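Local structure of mitogen activated protein kinase, putative (Leishmania donovani, 4QNY) at residues L23-I28 against N46-M51; E248-V253 against Y261-S266. The protein probably acts as a MAP-kinase-type protein kinase that transfers phosphate from ATP to hydroxyl side chains of target proteins. All blocks are in the same frame, centred on the assembly; numbering follows the deposited sequence. Where two conformers were deposited one is given.

Contact 1 and contact 2 share no helix or strand: they lie on opposite sides of the chain's centre, their own centres about 49 Å apart. Contact 1 (23-28 with 46-51) belongs to the five-stranded N-lobe sheet, whereas contact 2 (248-253 with 261-266) joins two short helices of the C-lobe. Each runs from buried to exposed residues. In contact 1 the buried pair is Leu24 and Met51, and a carboxylate-methyl contact lies nearer solvent; in contact 2 Ile250 and Leu262 are buried beneath an exposed lysine-asparagine hydrogen bond. Contact 1 also supplies two residues of the nucleotide pocket, while contact 2 is remote from it.

Contact 1 of 2, residues L23-I28 against N46-M51; sequences LLERII and NRLVAM. With ANP (phosphoaminophosphonic acid-adenylate ester), chain D.
Met51 turns CG anti to its own carbonyl carbon (chi1 -64°) and then bends at chi3 (62°), a course that brings SD beside a methyl of Leu24. Leu24 CD2 meets Met51 SD at 3.9 Å, the two side chains crossing at about a right angle. Leu8 and Leu11 of helix 8-16 cover Leu24, and Val15 of the same helix reaches Met51, so the pair lies between the sheet and helix 8-16. On the other face of the sheet, nearer solvent, the extended Glu25 crosses Leu48 almost perpendicularly, and Glu25 OE1 lies 3.5 Å from Leu48 CD2; this oxygen also has a weak, long ion pair with Arg38. The strands are not direct neighbours. Strand 34-41 runs between them, and Glu25 and Arg26 both face its Arg38, as in a classic beta bulge.

Farther along, Ile28, just before the glycine-rich turn, and Ala50 lie over one face of the adenine. Ile28 CD1 is 3.6 Å from ANP N3, and Ala50 CB is 3.3 Å from ANP N6. Two residues on, Lys52 hydrogen-bonds the nucleotide, as the lysine of the kinase VAxK motif does. With no hydrogen bond between the two segments, side-chain packing alone joins them directly, and their two apolar side chains cover one face of the base by van der Waals contact, leaving polar recognition to groups such as Asp106 O and Met108 N.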
ATOM      1  N   LEU A  23       8.649 -25.615  -3.855  1.00 27.12           N
ATOM      2  CA  LEU A  23       8.463 -26.377  -2.625  1.00 29.23           C
ATOM      3  C   LEU A  23       7.965 -25.443  -1.530  1.00 25.44           C
ATOM      4  O   LEU A  23       8.633 -24.469  -1.180  1.00 30.05           O
ATOM      5  CB  LEU A  23       9.772 -27.070  -2.212  1.00 37.00           C
ATOM      6  CG  LEU A  23       9.880 -28.026  -1.010  1.00 45.63           C
ATOM      7  CD1 LEU A  23      11.233 -28.716  -1.035  1.00 47.56           C
ATOM      8  CD2 LEU A  23       9.691 -27.352   0.348  1.00 43.56           C
ATOM      9  N   LEU A  24       6.794 -25.745  -0.977  1.00 28.20           N
ATOM     10  CA  LEU A  24       6.195 -24.901   0.048  1.00 29.58           C
ATOM     11  C   LEU A  24       6.782 -25.177   1.427  1.00 25.07           C
ATOM     12  O   LEU A  24       7.042 -26.324   1.783  1.00 25.91           O
ATOM     13  CB  LEU A  24       4.682 -25.099   0.083  1.00 23.94           C
ATOM     14  CG  LEU A  24       3.954 -24.862  -1.238  1.00 23.34           C
ATOM     15  CD1 LEU A  24       2.460 -24.884  -1.012  1.00 23.06           C
ATOM     16  CD2 LEU A  24       4.382 -23.547  -1.867  1.00 30.94           C
ATOM     17  N   GLU A  25       6.976 -24.115   2.205  1.00 24.83           N
ATOM     18  CA  GLU A  25       7.542 -24.247   3.542  1.00 35.49           C
ATOM     19  C   GLU A  25       6.574 -23.778   4.626  1.00 25.41           C
ATOM     20  O   GLU A  25       6.283 -24.521   5.563  1.00 26.12           O
ATOM     21  CB  GLU A  25       8.858 -23.470   3.641  1.00 35.17           C
ATOM     22  CG  GLU A  25       9.997 -24.091   2.847  1.00 32.81           C
ATOM     23  CD  GLU A  25      11.324 -23.397   3.081  1.00 42.43           C
ATOM     24  OE1 GLU A  25      11.317 -22.219   3.498  1.00 40.47           O
ATOM     25  OE2 GLU A  25      12.376 -24.031   2.851  1.00 40.22           O
ATOM     26  N   ARG A  26       6.076 -22.552   4.497  1.00 24.61           N
ATOM     27  CA  ARG A  26       5.175 -21.992   5.502  1.00 37.00           C
ATOM     28  C   ARG A  26       4.369 -20.808   4.976  1.00 23.63           C
ATOM     29  O   ARG A  26       4.830 -20.062   4.112  1.00 33.10           O
ATOM     30  CB  ARG A  26       5.966 -21.562   6.743  1.00 35.60           C
ATOM     31  N   ILE A  27       3.162 -20.646   5.508  1.00 24.17           N
ATOM     32  CA  ILE A  27       2.304 -19.520   5.158  1.00 26.24           C
ATOM     33  C   ILE A  27       2.736 -18.265   5.910  1.00 26.32           C
ATOM     34  O   ILE A  27       2.711 -18.230   7.140  1.00 23.66           O
ATOM     35  CB  ILE A  27       0.826 -19.819   5.471  1.00 24.82           C
ATOM     36  CG1 ILE A  27       0.340 -21.009   4.642  1.00 34.80           C
ATOM     37  CG2 ILE A  27      -0.033 -18.591   5.211  1.00 22.62           C
ATOM     38  CD1 ILE A  27      -0.951 -21.616   5.143  1.00 33.25           C
ATOM     39  N   ILE A  28       3.126 -17.236   5.167  1.00 22.31           N
ATOM     40  CA  ILE A  28       3.671 -16.022   5.765  1.00 32.29           C
ATOM     41  C   ILE A  28       2.681 -14.861   5.756  1.00 36.88           C
ATOM     42  O   ILE A  28       2.884 -13.860   6.442  1.00 41.64           O
ATOM     43  CB  ILE A  28       4.952 -15.577   5.042  1.00 24.34           C
ATOM     44  CG1 ILE A  28       4.720 -15.560   3.529  1.00 22.15           C
ATOM     45  CG2 ILE A  28       6.106 -16.501   5.390  1.00 22.91           C
ATOM     46  CD1 ILE A  28       5.870 -14.987   2.740  1.00 21.41           C
ATOM     47  N   ASN A  46      17.127 -23.606  -5.153  1.00 42.10           N
ATOM     48  CA  ASN A  46      16.398 -23.568  -3.884  1.00 42.04           C
ATOM     49  C   ASN A  46      16.341 -22.185  -3.237  1.00 39.97           C
ATOM     50  O   ASN A  46      16.321 -22.068  -2.011  1.00 45.18           O
ATOM     51  CB  ASN A  46      17.006 -24.569  -2.896  1.00 50.95           C
ATOM     52  CG  ASN A  46      16.600 -25.998  -3.194  1.00 66.08           C
ATOM     53  OD1 ASN A  46      16.058 -26.293  -4.259  1.00 68.23           O
ATOM     54  ND2 ASN A  46      16.859 -26.896  -2.251  1.00 72.75           N
ATOM     55  N   ARG A  47      16.313 -21.141  -4.058  1.00 30.01           N
ATOM     56  CA  ARG A  47      16.185 -19.781  -3.545  1.00 41.46           C
ATOM     57  C   ARG A  47      14.772 -19.538  -3.027  1.00 38.97           C
ATOM     58  O   ARG A  47      13.797 -20.008  -3.614  1.00 27.01           O
ATOM     59  CB  ARG A  47      16.537 -18.753  -4.622  1.00 29.52           C
ATOM     60  CG  ARG A  47      18.022 -18.644  -4.922  1.00 44.87           C
ATOM     61  CD  ARG A  47      18.289 -17.599  -5.995  1.00 45.42           C
ATOM     62  NE  ARG A  47      19.158 -18.107  -7.052  1.00 45.57           N
ATOM     63  N   LEU A  48      14.670 -18.804  -1.924  1.00 28.51           N
ATOM     64  CA  LEU A  48      13.379 -18.500  -1.322  1.00 26.84           C
ATOM     65  C   LEU A  48      12.560 -17.568  -2.206  1.00 32.18           C
ATOM     66  O   LEU A  48      13.107 -16.701  -2.886  1.00 37.06           O
ATOM     67  CB  LEU A  48      13.569 -17.885   0.064  1.00 26.16           C
ATOM     68  CG  LEU A  48      14.000 -18.866   1.155  1.00 38.46           C
ATOM     69  CD1 LEU A  48      14.507 -18.120   2.375  1.00 42.73           C
ATOM     70  CD2 LEU A  48      12.845 -19.782   1.528  1.00 37.62           C
ATOM     71  N   VAL A  49      11.246 -17.757  -2.187  1.00 27.07           N
ATOM     72  CA  VAL A  49      10.346 -17.004  -3.048  1.00 24.91           C
ATOM     73  C   VAL A  49       8.951 -16.944  -2.425  1.00 26.11           C
ATOM     74  O   VAL A  49       8.536 -17.869  -1.727  1.00 22.39           O
ATOM     75  CB  VAL A  49      10.296 -17.627  -4.470  1.00 40.01           C
ATOM     76  CG1 VAL A  49       8.872 -17.974  -4.888  1.00 39.48           C
ATOM     77  CG2 VAL A  49      10.958 -16.702  -5.482  1.00 36.77           C
ATOM     78  N   ALA A  50       8.243 -15.841  -2.655  1.00 21.67           N
ATOM     79  CA  ALA A  50       6.895 -15.674  -2.120  1.00 25.15           C
ATOM     80  C   ALA A  50       5.836 -16.041  -3.154  1.00 20.51           C
ATOM     81  O   ALA A  50       5.947 -15.686  -4.328  1.00 20.48           O
ATOM     82  CB  ALA A  50       6.690 -14.247  -1.640  1.00 20.64           C
ATOM     83  N   MET A  51       4.807 -16.754  -2.709  1.00 20.31           N
ATOM     84  CA  MET A  51       3.720 -17.163  -3.588  1.00 26.06           C
ATOM     85  C   MET A  51       2.374 -16.682  -3.060  1.00 19.60           C
ATOM     86  O   MET A  51       1.988 -16.994  -1.933  1.00 19.74           O
ATOM     87  CB  MET A  51       3.706 -18.684  -3.755  1.00 29.13           C
ATOM     88  CG  MET A  51       4.947 -19.240  -4.434  1.00 31.31           C
ATOM     89  SD  MET A  51       4.790 -20.989  -4.833  1.00 41.82           S
ATOM     90  CE  MET A  51       3.405 -20.955  -5.967  1.00 44.22           C
TER
HETATM   91  PG  ANP D 402      -4.862  -8.093  -2.192  1.00113.16           P
HETATM   92  O1G ANP D 402      -4.789  -9.587  -2.157  1.00112.11           O
HETATM   93  O2G ANP D 402      -4.085  -7.570  -3.461  1.00 39.62           O
HETATM   94  O3G ANP D 402      -6.376  -7.648  -2.305  1.00 61.08           O
HETATM   95  PB  ANP D 402      -3.531  -8.535   0.271  1.00 24.36           P
HETATM   96  O1B ANP D 402      -4.508  -9.636   0.529  1.00 41.58           O
HETATM   97  O2B ANP D 402      -3.221  -7.822   1.620  1.00 13.73           O
HETATM   98  N3B ANP D 402      -4.181  -7.409  -0.796  1.00 33.02           N
HETATM   99  PA  ANP D 402      -0.771  -8.594   0.031  1.00 22.80           P
HETATM  100  O1A ANP D 402      -0.825  -7.300   0.750  1.00 20.43           O
HETATM  101  O2A ANP D 402      -0.002  -8.513  -1.291  1.00 21.54           O
HETATM  102  O3A ANP D 402      -2.226  -9.143  -0.336  1.00 30.52           O
HETATM  103  O5' ANP D 402      -0.118  -9.664   1.000  1.00 25.62           O
HETATM  104  C5' ANP D 402      -0.568  -9.839   2.360  1.00 26.91           C
HETATM  105  C4' ANP D 402       0.634  -9.980   3.261  1.00 21.07           C
HETATM  106  O4' ANP D 402       1.516 -10.998   2.747  1.00 22.84           O
HETATM  107  C3' ANP D 402       1.510  -8.742   3.386  1.00 20.08           C
HETATM  108  O3' ANP D 402       0.994  -7.846   4.363  1.00 25.61           O
HETATM  109  C2' ANP D 402       2.854  -9.339   3.810  1.00 25.53           C
HETATM  110  O2' ANP D 402       2.914  -9.551   5.216  1.00 21.23           O
HETATM  111  C1' ANP D 402       2.860 -10.680   3.065  1.00 28.79           C
HETATM  112  N9  ANP D 402       3.634 -10.661   1.829  1.00 26.50           N
HETATM  113  C8  ANP D 402       3.194 -10.305   0.584  1.00 18.58           C
HETATM  114  N7  ANP D 402       4.111 -10.377  -0.356  1.00 16.66           N
HETATM  115  C5  ANP D 402       5.234 -10.811   0.332  1.00 11.82           C
HETATM  116  C6  ANP D 402       6.553 -11.088  -0.093  1.00 15.93           C
HETATM  117  N6  ANP D 402       6.970 -10.963  -1.354  1.00 21.42           N
HETATM  118  N1  ANP D 402       7.436 -11.504   0.842  1.00 18.56           N
HETATM  119  C2  ANP D 402       7.025 -11.630   2.107  1.00 15.93           C
HETATM  120  N3  ANP D 402       5.813 -11.399   2.621  1.00 21.21           N
HETATM  121  C4  ANP D 402       4.962 -10.990   1.675  1.00 21.29           C

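Contact 2 of 2, residues E248-V253 against Y261-S266; sequences EDINSV and YLKKKS
Ile250 and Leu262 point toward each other from two short helices and their side chains cross obliquely. The Leu262 methyl CD2 rests between the two branches of Ile250, 3.8 Å from Ile250 CG1 and 3.9 Å from Ile250 CG2, while Ile250 CD1 reaches on to Leu262 CG at 4.0 Å. Leucine gets there by setting CG anti to its backbone N (chi1 -174°). Lys263 passes Ile250 on another side: its chain, extended beyond CG, passes the isoleucine at a slant and brings Lys263 CE to 4.0 Å from Ile250 CG2. The lysine thus runs its methylenes along Ile250 before delivering its ammonium group to Asn251, whose side chain it meets at about a right angle. Lys263 NZ donates to Asn251 OD1 at 2.7 Å, in the plane of the amide carbonyl and on a lone pair, with a C=O...N angle of 144°. The hydrogen bond lies at the exposed side of a contact whose inner side is apolar.

Asn251 stands in the type I turn Ile250-Val253, where Ser252 N bonds to Asp249 O at 3.0 Å. The two helices, 247-250 and 256-264, correspond to the insert of MAP kinases and other CMGC kinases, which follows helix 231-242. Asp249 hydrogen-bonds Asn295 and Leu262 touches Phe294, both from the loop after helix 282-291; Leu262 also packs on Val239, and Tyr261 OH bonds Asp236, which fastens helix 256-264 to helix 231-242.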
ATOM      1  N   GLU A 248     -11.179  28.234   4.119  1.00 25.16           N
ATOM      2  CA  GLU A 248     -10.824  28.116   2.709  1.00 18.24           C
ATOM      3  C   GLU A 248     -10.317  26.718   2.370  1.00 20.64           C
ATOM      4  O   GLU A 248     -10.466  26.252   1.240  1.00 29.02           O
ATOM      5  CB  GLU A 248      -9.769  29.160   2.336  1.00 20.57           C
ATOM      6  N   ASP A 249      -9.715  26.051   3.350  1.00 22.31           N
ATOM      7  CA  ASP A 249      -9.225  24.692   3.148  1.00 24.12           C
ATOM      8  C   ASP A 249     -10.366  23.684   3.219  1.00 17.79           C
ATOM      9  O   ASP A 249     -10.400  22.719   2.457  1.00 25.35           O
ATOM     10  CB  ASP A 249      -8.148  24.348   4.179  1.00 25.46           C
ATOM     11  CG  ASP A 249      -6.807  24.972   3.848  1.00 30.62           C
ATOM     12  OD1 ASP A 249      -6.479  25.067   2.648  1.00 30.60           O
ATOM     13  OD2 ASP A 249      -6.082  25.367   4.786  1.00 28.09           O
ATOM     14  N   ILE A 250     -11.298  23.915   4.139  1.00 19.04           N
ATOM     15  CA  ILE A 250     -12.478  23.068   4.268  1.00 23.89           C
ATOM     16  C   ILE A 250     -13.298  23.106   2.982  1.00 29.96           C
ATOM     17  O   ILE A 250     -13.766  22.074   2.504  1.00 40.46           O
ATOM     18  CB  ILE A 250     -13.358  23.500   5.458  1.00 23.98           C
ATOM     19  CG1 ILE A 250     -12.582  23.366   6.769  1.00 16.55           C
ATOM     20  CG2 ILE A 250     -14.634  22.671   5.514  1.00 16.26           C
ATOM     21  CD1 ILE A 250     -13.360  23.807   7.985  1.00 17.31           C
ATOM     22  N   ASN A 251     -13.449  24.299   2.416  1.00 18.45           N
ATOM     23  CA  ASN A 251     -14.187  24.469   1.168  1.00 19.51           C
ATOM     24  C   ASN A 251     -13.460  23.881  -0.039  1.00 20.60           C
ATOM     25  O   ASN A 251     -14.036  23.760  -1.119  1.00 30.54           O
ATOM     26  CB  ASN A 251     -14.469  25.953   0.919  1.00 26.40           C
ATOM     27  CG  ASN A 251     -15.441  26.537   1.923  1.00 31.60           C
ATOM     28  OD1 ASN A 251     -16.312  25.839   2.440  1.00 31.87           O
ATOM     29  ND2 ASN A 251     -15.297  27.828   2.201  1.00 34.60           N
ATOM     30  N   SER A 252     -12.195  23.519   0.147  1.00 21.79           N
ATOM     31  CA  SER A 252     -11.374  23.020  -0.950  1.00 28.13           C
ATOM     32  C   SER A 252     -11.424  21.499  -1.072  1.00 27.91           C
ATOM     33  O   SER A 252     -11.048  20.940  -2.102  1.00 25.23           O
ATOM     34  CB  SER A 252      -9.925  23.478  -0.776  1.00 41.23           C
ATOM     35  OG  SER A 252      -9.117  23.031  -1.852  1.00 53.96           O
ATOM     36  N   VAL A 253     -11.887  20.832  -0.020  1.00 24.58           N
ATOM     37  CA  VAL A 253     -11.958  19.375  -0.019  1.00 31.90           C
ATOM     38  C   VAL A 253     -13.263  18.878   0.592  1.00 28.09           C
ATOM     39  O   VAL A 253     -13.814  19.502   1.497  1.00 30.85           O
ATOM     40  CB  VAL A 253     -10.778  18.755   0.752  1.00 31.58           C
ATOM     41  N   TYR A 261     -20.503  19.311   8.017  1.00 17.76           N
ATOM     42  CA  TYR A 261     -20.267  18.661   9.301  1.00 26.04           C
ATOM     43  C   TYR A 261     -18.994  19.179   9.963  1.00 31.87           C
ATOM     44  O   TYR A 261     -18.946  19.363  11.179  1.00 36.25           O
ATOM     45  CB  TYR A 261     -20.184  17.143   9.127  1.00 21.84           C
ATOM     46  CG  TYR A 261     -19.747  16.409  10.375  1.00 25.49           C
ATOM     47  CD1 TYR A 261     -20.648  16.143  11.398  1.00 26.01           C
ATOM     48  CD2 TYR A 261     -18.435  15.978  10.531  1.00 19.46           C
ATOM     49  CE1 TYR A 261     -20.255  15.473  12.542  1.00 27.30           C
ATOM     50  CE2 TYR A 261     -18.032  15.307  11.670  1.00 17.76           C
ATOM     51  CZ  TYR A 261     -18.947  15.057  12.672  1.00 18.75           C
ATOM     52  OH  TYR A 261     -18.551  14.390  13.808  1.00 27.43           O
ATOM     53  N   LEU A 262     -17.967  19.410   9.152  1.00 17.32           N
ATOM     54  CA  LEU A 262     -16.671  19.844   9.657  1.00 29.73           C
ATOM     55  C   LEU A 262     -16.735  21.261  10.225  1.00 34.16           C
ATOM     56  O   LEU A 262     -15.989  21.605  11.142  1.00 31.30           O
ATOM     57  CB  LEU A 262     -15.618  19.762   8.548  1.00 35.98           C
ATOM     58  CG  LEU A 262     -14.166  20.054   8.930  1.00 26.21           C
ATOM     59  CD1 LEU A 262     -13.758  19.248  10.153  1.00 25.14           C
ATOM     60  CD2 LEU A 262     -13.240  19.758   7.760  1.00 15.54           C
ATOM     61  N   LYS A 263     -17.636  22.073   9.682  1.00 40.65           N
ATOM     62  CA  LYS A 263     -17.778  23.456  10.123  1.00 32.22           C
ATOM     63  C   LYS A 263     -18.546  23.566  11.438  1.00 39.09           C
ATOM     64  O   LYS A 263     -18.249  24.429  12.264  1.00 46.49           O
ATOM     65  CB  LYS A 263     -18.465  24.291   9.041  1.00 29.07           C
ATOM     66  CG  LYS A 263     -17.604  24.532   7.813  1.00 20.73           C
ATOM     67  CD  LYS A 263     -18.400  25.178   6.693  1.00 27.73           C
ATOM     68  CE  LYS A 263     -17.549  25.356   5.446  1.00 34.18           C
ATOM     69  NZ  LYS A 263     -18.350  25.834   4.284  1.00 33.57           N
ATOM     70  N   LYS A 264     -19.535  22.695  11.623  0.50 35.22           N
ATOM     71  CA  LYS A 264     -20.328  22.680  12.850  0.50 35.43           C
ATOM     72  C   LYS A 264     -19.550  22.069  14.010  0.50 36.47           C
ATOM     73  O   LYS A 264     -19.958  22.175  15.167  0.50 38.14           O
ATOM     74  CB  LYS A 264     -21.635  21.907  12.642  0.50 30.31           C
ATOM     75  CG  LYS A 264     -22.717  22.679  11.904  0.50 27.43           C
ATOM     76  CD  LYS A 264     -24.030  21.909  11.889  0.50 27.09           C
ATOM     77  CE  LYS A 264     -24.596  21.740  13.293  0.50 31.29           C
ATOM     78  NZ  LYS A 264     -25.035  23.036  13.881  0.50 34.97           N
ATOM     79  N   LYS A 265     -18.432  21.427  13.692  1.00 41.31           N
ATOM     80  CA  LYS A 265     -17.616  20.763  14.700  1.00 33.41           C
ATOM     81  C   LYS A 265     -16.855  21.793  15.530  1.00 49.37           C
ATOM     82  O   LYS A 265     -16.479  22.851  15.023  1.00 48.53           O
ATOM     83  CB  LYS A 265     -16.642  19.781  14.042  1.00 36.59           C
ATOM     84  CG  LYS A 265     -15.917  18.864  15.015  1.00 36.72           C
ATOM     85  N   SER A 266     -16.640  21.486  16.806  1.00 52.30           N
ATOM     86  CA  SER A 266     -15.916  22.381  17.702  1.00 51.08           C
ATOM     87  C   SER A 266     -14.476  22.573  17.237  1.00 48.04           C
ATOM     88  O   SER A 266     -13.891  21.684  16.617  1.00 52.11           O
ATOM     89  CB  SER A 266     -15.939  21.843  19.133  1.00 53.51           C
ATOM     90  OG  SER A 266     -17.268  21.694  19.599  1.00 56.95           O
TER